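Local atomic coordinates of ribonucleoside-diphosphate reductase, alpha chain (Actinobacillus ureae ATCC 25976, PDB entry 6DQX), a protein that probably reduces ribonucleoside diphosphates to deoxyribonucleotides, as the catalytic subunit of a class Id ribonucleotide reductase. Residues Y184-H189 with G211-H216. Residues are numbered along the deposited sequence; the frame is centred on the assembly and turned at random.
Sequences YIDIEH and GVCVGH. With EDO (1,2-ethanediol), chain G.
Y184 lays its ring over G211, whose lack of a side chain lets Y184 CD2 come within 3.9 Å of G211 CA. The sulfur of C213 sits at the edge of the same ring, 5.4 Å from its centroid, in a sulfur-aromatic contact; the phenol OH reaches N273 O. I185 binds the parallel strand through its backbone: its N donates to G211 O at 3.1 Å, and its O accepts from C213 N at 2.8 Å. CG2 of I185 stays beside V212 CG2, while CD1 lies over one face of the H189 ring, toward its rim. On the Y184 side of the sheet D186 follows, its OD1 3.5 Å from C213 CB. Its carboxylate is held by the phenol of Y137 and a salt bridge to K251, and the side chain stands about 5 Å from a bound magnesium ion, too far for direct coordination. The third strand-to-strand bond, I187 N to C213 O (2.9 Å), closes the pairing as a type I turn from D186 to H189 bends the chain off. I187 points back across the interface, with CB 3.6 Å from V212 CG1; CG1 anti to the backbone N (chi1 -161°) and an extended chi2 carry CD1 to V214 CG2. The chain of E188 bends at its second torsion (chi2 -87°), and a water joins its OE1 to G215 N, while OE2 pairs with K251. The two strands belong to a beta-alpha-beta unit of the reductase barrel domain, flanked by strands 134-137 and 247-249; helix 227-243 packs on I187 and V212, and helix 216-223 on I187 and V214.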
ATOM      1  N   TYR A 184     -10.972  11.316   5.532  1.00 13.74           N
ATOM      2  CA  TYR A 184     -11.640  12.170   6.525  1.00 14.12           C
ATOM      3  C   TYR A 184     -11.014  12.064   7.921  1.00 15.16           C
ATOM      4  O   TYR A 184     -10.790  10.962   8.424  1.00 15.55           O
ATOM      5  CB  TYR A 184     -13.117  11.807   6.598  1.00 13.81           C
ATOM      6  CG  TYR A 184     -13.917  12.283   5.398  1.00 13.27           C
ATOM      7  CD1 TYR A 184     -13.887  11.598   4.193  1.00 13.66           C
ATOM      8  CD2 TYR A 184     -14.721  13.407   5.489  1.00 13.10           C
ATOM      9  CE1 TYR A 184     -14.634  12.028   3.104  1.00 13.81           C
ATOM     10  CE2 TYR A 184     -15.475  13.842   4.412  1.00 13.53           C
ATOM     11  CZ  TYR A 184     -15.435  13.151   3.237  1.00 13.52           C
ATOM     12  OH  TYR A 184     -16.183  13.573   2.181  1.00 14.04           O
ATOM     13  N   ILE A 185     -10.813  13.223   8.550  1.00 15.09           N
ATOM     14  CA  ILE A 185     -10.211  13.337   9.885  1.00 15.73           C
ATOM     15  C   ILE A 185     -11.056  14.306  10.731  1.00 16.47           C
ATOM     16  O   ILE A 185     -11.549  15.319  10.213  1.00 17.46           O
ATOM     17  CB  ILE A 185      -8.723  13.798   9.732  1.00 16.80           C
ATOM     18  CG1 ILE A 185      -7.934  13.637  11.028  1.00 16.92           C
ATOM     19  CG2 ILE A 185      -8.611  15.219   9.198  1.00 16.78           C
ATOM     20  CD1 ILE A 185      -7.628  12.201  11.364  1.00 16.31           C
ATOM     21  N   ASP A 186     -11.221  14.022  12.020  1.00 16.51           N
ATOM     22  CA  ASP A 186     -11.985  14.921  12.902  1.00 17.99           C
ATOM     23  C   ASP A 186     -11.141  16.160  13.238  1.00 19.20           C
ATOM     24  O   ASP A 186      -9.908  16.058  13.381  1.00 17.97           O
ATOM     25  CB  ASP A 186     -12.404  14.204  14.148  1.00 19.57           C
ATOM     26  CG  ASP A 186     -13.200  12.940  13.838  1.00 21.41           C
ATOM     27  OD1 ASP A 186     -14.451  12.999  13.708  1.00 20.28           O
ATOM     28  OD2 ASP A 186     -12.542  11.897  13.659  1.00 20.65           O
ATOM     29  N   ILE A 187     -11.798  17.321  13.329  1.00 18.41           N
ATOM     30  CA  ILE A 187     -11.089  18.589  13.625  1.00 19.10           C
ATOM     31  C   ILE A 187     -10.434  18.569  15.012  1.00 18.86           C
ATOM     32  O   ILE A 187      -9.452  19.293  15.227  1.00 18.74           O
ATOM     33  CB  ILE A 187     -12.022  19.822  13.469  1.00 19.97           C
ATOM     34  CG1 ILE A 187     -11.188  21.117  13.312  1.00 21.41           C
ATOM     35  CG2 ILE A 187     -13.047  19.876  14.580  1.00 20.79           C
ATOM     36  CD1 ILE A 187     -11.971  22.304  12.808  1.00 21.53           C
ATOM     37  N   GLU A 188     -10.955  17.723  15.918  1.00 17.88           N
ATOM     38  CA  GLU A 188     -10.423  17.566  17.286  1.00 19.09           C
ATOM     39  C   GLU A 188      -9.289  16.528  17.404  1.00 18.36           C
ATOM     40  O   GLU A 188      -8.771  16.329  18.486  1.00 18.77           O
ATOM     41  CB  GLU A 188     -11.510  17.290  18.324  1.00 19.81           C
ATOM     42  CG  GLU A 188     -12.155  15.901  18.311  1.00 22.14           C
ATOM     43  CD  GLU A 188     -13.335  15.773  17.348  1.00 23.68           C
ATOM     44  OE1 GLU A 188     -13.464  16.602  16.418  1.00 23.67           O
ATOM     45  OE2 GLU A 188     -14.123  14.811  17.504  1.00 25.39           O
ATOM     46  N   HIS A 189      -8.912  15.912  16.290  1.00 17.87           N
ATOM     47  CA  HIS A 189      -7.946  14.809  16.284  1.00 17.53           C
ATOM     48  C   HIS A 189      -6.567  15.360  16.573  1.00 18.51           C
ATOM     49  O   HIS A 189      -6.232  16.469  16.136  1.00 17.43           O
ATOM     50  CB  HIS A 189      -7.912  14.105  14.913  1.00 17.31           C
ATOM     51  CG  HIS A 189      -7.233  12.766  14.937  1.00 16.72           C
ATOM     52  ND1 HIS A 189      -5.872  12.603  14.744  1.00 16.58           N
ATOM     53  CD2 HIS A 189      -7.737  11.520  15.128  1.00 17.26           C
ATOM     54  CE1 HIS A 189      -5.572  11.319  14.824  1.00 16.47           C
ATOM     55  NE2 HIS A 189      -6.680  10.635  15.051  1.00 16.22           N
ATOM     56  N   GLY A 211     -11.306  15.675   3.835  1.00 14.58           N
ATOM     57  CA  GLY A 211     -12.368  16.351   4.523  1.00 15.05           C
ATOM     58  C   GLY A 211     -12.121  16.364   6.006  1.00 15.09           C
ATOM     59  O   GLY A 211     -11.451  15.474   6.559  1.00 15.69           O
ATOM     60  N   VAL A 212     -12.686  17.367   6.660  1.00 14.11           N
ATOM     61  CA  VAL A 212     -12.571  17.538   8.092  1.00 14.16           C
ATOM     62  C   VAL A 212     -13.938  17.425   8.750  1.00 15.69           C
ATOM     63  O   VAL A 212     -14.907  18.109   8.348  1.00 14.79           O
ATOM     64  CB  VAL A 212     -11.896  18.876   8.438  1.00 14.30           C
ATOM     65  CG1 VAL A 212     -11.923  19.099   9.945  1.00 15.14           C
ATOM     66  CG2 VAL A 212     -10.454  18.869   7.923  1.00 15.00           C
ATOM     67  N   CYS A 213     -14.022  16.552   9.736  1.00 15.83           N
ATOM     68  CA  CYS A 213     -15.264  16.329  10.465  1.00 16.36           C
ATOM     69  C   CYS A 213     -15.373  17.267  11.653  1.00 17.34           C
ATOM     70  O   CYS A 213     -14.560  17.222  12.569  1.00 17.36           O
ATOM     71  CB  CYS A 213     -15.405  14.860  10.882  1.00 16.63           C
ATOM     72  SG  CYS A 213     -14.873  13.708   9.610  1.00 17.81           S
ATOM     73  N   VAL A 214     -16.391  18.126  11.626  1.00 16.44           N
ATOM     74  CA  VAL A 214     -16.527  19.231  12.568  1.00 17.02           C
ATOM     75  C   VAL A 214     -17.842  19.127  13.316  1.00 18.12           C
ATOM     76  O   VAL A 214     -18.915  19.180  12.678  1.00 18.40           O
ATOM     77  CB  VAL A 214     -16.528  20.586  11.808  1.00 17.28           C
ATOM     78  CG1 VAL A 214     -16.631  21.747  12.793  1.00 17.77           C
ATOM     79  CG2 VAL A 214     -15.298  20.712  10.937  1.00 17.50           C
ATOM     80  N   GLY A 215     -17.762  18.972  14.640  1.00 18.20           N
ATOM     81  CA  GLY A 215     -18.916  18.803  15.512  1.00 19.28           C
ATOM     82  C   GLY A 215     -19.559  20.113  15.954  1.00 19.67           C
ATOM     83  O   GLY A 215     -18.942  21.184  15.907  1.00 20.40           O
ATOM     84  N   HIS A 216     -20.802  20.008  16.408  1.00 19.67           N
ATOM     85  CA  HIS A 216     -21.570  21.150  16.894  1.00 21.83           C
ATOM     86  C   HIS A 216     -20.905  21.776  18.134  1.00 20.87           C
ATOM     87  O   HIS A 216     -20.615  22.969  18.136  1.00 22.15           O
ATOM     88  CB  HIS A 216     -23.007  20.703  17.232  1.00 23.13           C
ATOM     89  CG  HIS A 216     -23.858  21.783  17.835  1.00 25.18           C
ATOM     90  ND1 HIS A 216     -24.387  22.817  17.094  1.00 26.81           N
ATOM     91  CD2 HIS A 216     -24.274  21.979  19.111  1.00 26.80           C
ATOM     92  CE1 HIS A 216     -25.092  23.608  17.889  1.00 26.60           C
ATOM     93  NE2 HIS A 216     -25.037  23.121  19.116  1.00 26.11           N
TER
HETATM   94  C1  EDO G 606      -9.026  21.202  19.321  1.00 32.87           C
HETATM   95  O1  EDO G 606     -10.128  20.649  20.043  1.00 29.39           O
HETATM   96  C2  EDO G 606      -8.745  20.231  18.184  1.00 34.49           C
HETATM   97  O2  EDO G 606      -7.581  20.368  17.350  1.00 34.08           O
HETATM   98  O   HOH W   1     -15.686  18.201  16.431  1.00 22.07           O